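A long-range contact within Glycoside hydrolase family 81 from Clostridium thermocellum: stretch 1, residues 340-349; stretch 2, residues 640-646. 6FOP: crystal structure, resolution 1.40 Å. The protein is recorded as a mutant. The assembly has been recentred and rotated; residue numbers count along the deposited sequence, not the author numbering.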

# COMPACT_ATOMS: atom_id res chain seq x y z
N TYR A 340 1.44 -18.45 -4.21
CA TYR A 340 2.40 -17.77 -3.38
C TYR A 340 3.80 -18.44 -3.41
O TYR A 340 4.81 -17.79 -3.69
CB TYR A 340 1.91 -17.62 -1.94
CG TYR A 340 2.91 -16.85 -1.11
CD1 TYR A 340 3.13 -15.50 -1.31
CD2 TYR A 340 3.71 -17.51 -0.19
CE1 TYR A 340 4.09 -14.82 -0.61
CE2 TYR A 340 4.67 -16.84 0.51
CZ TYR A 340 4.86 -15.50 0.31
OH TYR A 340 5.80 -14.84 1.00
N TRP A 341 3.82 -19.72 -3.11
CA TRP A 341 5.09 -20.43 -3.02
C TRP A 341 5.69 -20.59 -4.43
O TRP A 341 6.91 -20.55 -4.57
CB TRP A 341 4.91 -21.76 -2.25
CG TRP A 341 4.76 -21.49 -0.79
CD1 TRP A 341 3.60 -21.43 -0.07
CD2 TRP A 341 5.80 -21.15 0.12
NE1 TRP A 341 3.85 -21.06 1.21
CE2 TRP A 341 5.20 -20.91 1.37
CE3 TRP A 341 7.19 -21.06 0.01
CZ2 TRP A 341 5.93 -20.55 2.50
CZ3 TRP A 341 7.91 -20.74 1.12
CH2 TRP A 341 7.28 -20.47 2.36
N PHE A 342 4.86 -20.75 -5.45
CA PHE A 342 5.37 -20.79 -6.82
C PHE A 342 6.01 -19.44 -7.12
O PHE A 342 7.10 -19.37 -7.69
CB PHE A 342 4.29 -21.13 -7.83
CG PHE A 342 4.85 -21.77 -9.08
CD1 PHE A 342 5.48 -21.02 -10.01
CD2 PHE A 342 4.79 -23.15 -9.26
CE1 PHE A 342 6.07 -21.60 -11.12
CE2 PHE A 342 5.36 -23.75 -10.37
CZ PHE A 342 6.01 -22.97 -11.30
N GLY A 343 5.33 -18.36 -6.72
CA GLY A 343 5.92 -17.04 -6.86
C GLY A 343 7.27 -16.90 -6.19
O GLY A 343 8.24 -16.38 -6.78
N LYS A 344 7.35 -17.30 -4.93
CA LYS A 344 8.63 -17.21 -4.22
C LYS A 344 9.76 -17.88 -5.02
O LYS A 344 10.86 -17.35 -5.10
CB LYS A 344 8.58 -17.82 -2.81
CG LYS A 344 7.88 -16.93 -1.77
CD LYS A 344 7.91 -17.47 -0.37
CE LYS A 344 9.27 -17.51 0.30
NZ LYS A 344 9.79 -16.22 0.83
N HIS A 345 9.45 -19.04 -5.61
CA HIS A 345 10.44 -19.74 -6.42
C HIS A 345 10.81 -18.93 -7.66
O HIS A 345 11.99 -18.82 -8.01
CB HIS A 345 9.90 -21.12 -6.78
CG HIS A 345 10.86 -21.93 -7.58
ND1 HIS A 345 11.93 -22.57 -7.02
CD2 HIS A 345 10.91 -22.20 -8.91
CE1 HIS A 345 12.61 -23.19 -7.96
NE2 HIS A 345 12.01 -22.98 -9.11
N LEU A 346 9.81 -18.38 -8.35
CA LEU A 346 10.07 -17.55 -9.53
C LEU A 346 10.92 -16.32 -9.18
O LEU A 346 11.80 -15.93 -9.95
CB LEU A 346 8.78 -17.08 -10.18
CG LEU A 346 8.02 -18.16 -10.94
CD1 LEU A 346 6.65 -17.60 -11.37
CD2 LEU A 346 8.80 -18.65 -12.16
N GLY A 347 10.71 -15.75 -7.99
CA GLY A 347 11.54 -14.63 -7.55
C GLY A 347 13.00 -15.05 -7.34
O GLY A 347 13.93 -14.33 -7.71
N LYS A 348 13.19 -16.22 -6.73
CA LYS A 348 14.52 -16.79 -6.52
C LYS A 348 15.26 -16.92 -7.88
O LYS A 348 16.42 -16.52 -8.00
CB LYS A 348 14.39 -18.13 -5.81
CG LYS A 348 15.72 -18.76 -5.51
CD LYS A 348 15.64 -19.91 -4.54
CE LYS A 348 14.65 -20.97 -4.81
NZ LYS A 348 14.70 -21.90 -3.61
N LEU A 349 14.57 -17.48 -8.87
CA LEU A 349 15.20 -17.61 -10.20
C LEU A 349 15.49 -16.24 -10.84
O LEU A 349 16.53 -16.03 -11.47
CB LEU A 349 14.38 -18.46 -11.13
CG LEU A 349 14.11 -19.90 -10.66
CD1 LEU A 349 13.50 -20.71 -11.78
CD2 LEU A 349 15.28 -20.63 -10.08
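Stretch 2, residues 640-646: PEDGESK

What shape does each stretch bring to the contact? Stretch 1 is one segment of a longer helix, its backbone held by the usual i to i+4 hydrogen bonds, so Trp-341, Lys-344 and Lys-348 recur along one side of it. Stretch 2 has no regular structure at first; from Glu-641 to Glu-644 it folds into a type I beta turn, closed by the hydrogen bond from Glu-644 N to Glu-641 O at 2.9 Å. Past the turn the chain runs extended through Glu-644 to Ser-645, the N-cap of a helix that follows. The backbones come nearest at Lys-344 and Gly-643, whose CA atoms are 5.0 Å apart. From Asp-642 on, stretch 2 follows the helix loosely in the same sense: Asp-642 lies by Trp-341, Gly-643 by Lys-344, and Glu-644 and Ser-645 by Lys-348. Since one partner is a turn, no single crossing angle describes the arrangement.

Which charged and polar groups join the two stretches directly? Both lysines of the helix point their CA-to-CB bonds toward stretch 2, and each ends in a different partner. Lys-344 NZ donates to Glu-641 OE2 at 2.8 Å, a hydrogen bond that is also a salt bridge, although the modelled place of this NZ is less sure. The other carboxylate oxygen of the same glutamate, OE1, accepts from Gly-643 N at 2.8 Å, so Glu-641 braces its own turn while it binds the helix. Lys-348 NZ reaches a backbone acceptor instead, donating to Asp-642 O at 3.1 Å. The turn is thus gripped through both a side chain and a carbonyl.

What packs around these polar links? The long aliphatic parts of the lysines lie against the turn: Lys-344 CE is 3.7 Å from Gly-643 N, Lys-348 CB is 3.6 Å from Gly-643 O, and Lys-348 CD is 3.2 Å from Glu-644 O. Gly-643 suits this close approach, because an ideal CB there would stand only 3.0 Å from Lys-344 NZ, which is tight. Earlier on the helix, Trp-341 starts out sideways, yet its ring comes near stretch 2 and meets Asp-642 edge-on, with Trp-341 CZ3 3.8 Å from Asp-642 CB. Altogether the contact buries 333 Å², summed over both sides, a modest area in which Lys-348 has the largest share.

How does water complete the contact? Three waters link the stretches. Water 1 donates to both Lys-344 O and Gly-643 O, at 2.8 Å each, tying the helix backbone to the turn. Water 2 donates to Lys-348 O at 2.8 Å and is hydrogen-bonded to Ser-645 OG, also at 2.8 Å. Water 3 accepts from Lys-348 NZ at 2.8 Å and lies 2.7 Å from Glu-644 O, well placed to donate to it, though it has more acceptors in reach than protons, so the lysine that binds Asp-642 O directly also comes near the end of the turn through solvent.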

# COMPACT_ATOMS: atom_id res chain seq x y z
N PRO A 640 19.48 -21.27 3.04
CA PRO A 640 18.73 -20.10 2.57
C PRO A 640 17.28 -20.09 2.98
O PRO A 640 16.63 -21.14 2.99
CB PRO A 640 18.85 -20.19 1.04
CG PRO A 640 20.16 -20.89 0.83
CD PRO A 640 20.19 -21.92 1.92
N GLU A 641 16.78 -18.90 3.32
CA GLU A 641 15.36 -18.67 3.33
C GLU A 641 14.78 -19.15 1.97
O GLU A 641 15.45 -19.08 0.94
CB GLU A 641 15.05 -17.21 3.64
CG GLU A 641 13.59 -16.93 3.94
CD GLU A 641 12.70 -16.78 2.72
OE1 GLU A 641 13.21 -16.37 1.67
OE2 GLU A 641 11.49 -17.11 2.83
N ASP A 642 13.56 -19.69 1.97
CA ASP A 642 13.09 -20.37 0.77
C ASP A 642 13.02 -19.54 -0.53
O ASP A 642 13.11 -20.10 -1.63
CB ASP A 642 11.69 -20.96 1.04
CG ASP A 642 11.70 -22.02 2.14
OD1 ASP A 642 12.28 -23.09 1.96
OD2 ASP A 642 11.09 -21.77 3.20
N GLY A 643 12.88 -18.22 -0.41
CA GLY A 643 12.89 -17.35 -1.55
C GLY A 643 14.26 -16.82 -1.96
O GLY A 643 14.36 -16.05 -2.92
N GLU A 644 15.30 -17.22 -1.22
CA GLU A 644 16.65 -16.72 -1.42
C GLU A 644 17.57 -17.85 -1.94
O GLU A 644 17.21 -19.02 -1.95
CB GLU A 644 17.21 -16.23 -0.08
CG GLU A 644 17.25 -14.77 0.08
CD GLU A 644 17.97 -14.00 -1.03
OE1 GLU A 644 18.87 -14.48 -1.78
OE2 GLU A 644 17.62 -12.86 -1.16
N SER A 645 18.76 -17.44 -2.38
CA SER A 645 19.79 -18.39 -2.79
C SER A 645 21.12 -17.95 -2.22
O SER A 645 21.37 -16.76 -2.05
CB SER A 645 19.87 -18.50 -4.32
OG SER A 645 20.29 -17.31 -4.96
N LYS A 646 22.02 -18.91 -2.01
CA LYS A 646 23.37 -18.57 -1.62
C LYS A 646 24.00 -17.62 -2.65
O LYS A 646 24.68 -16.65 -2.28
CB LYS A 646 24.25 -19.81 -1.49
CG LYS A 646 23.78 -20.77 -0.40
CD LYS A 646 24.66 -21.99 -0.23
CE LYS A 646 23.99 -22.95 0.72
NZ LYS A 646 24.88 -24.06 1.17
O HOH W 1 11.86 -15.10 -3.73
O HOH W 2 18.07 -15.93 -5.82
O HOH W 3 16.30 -21.49 -1.29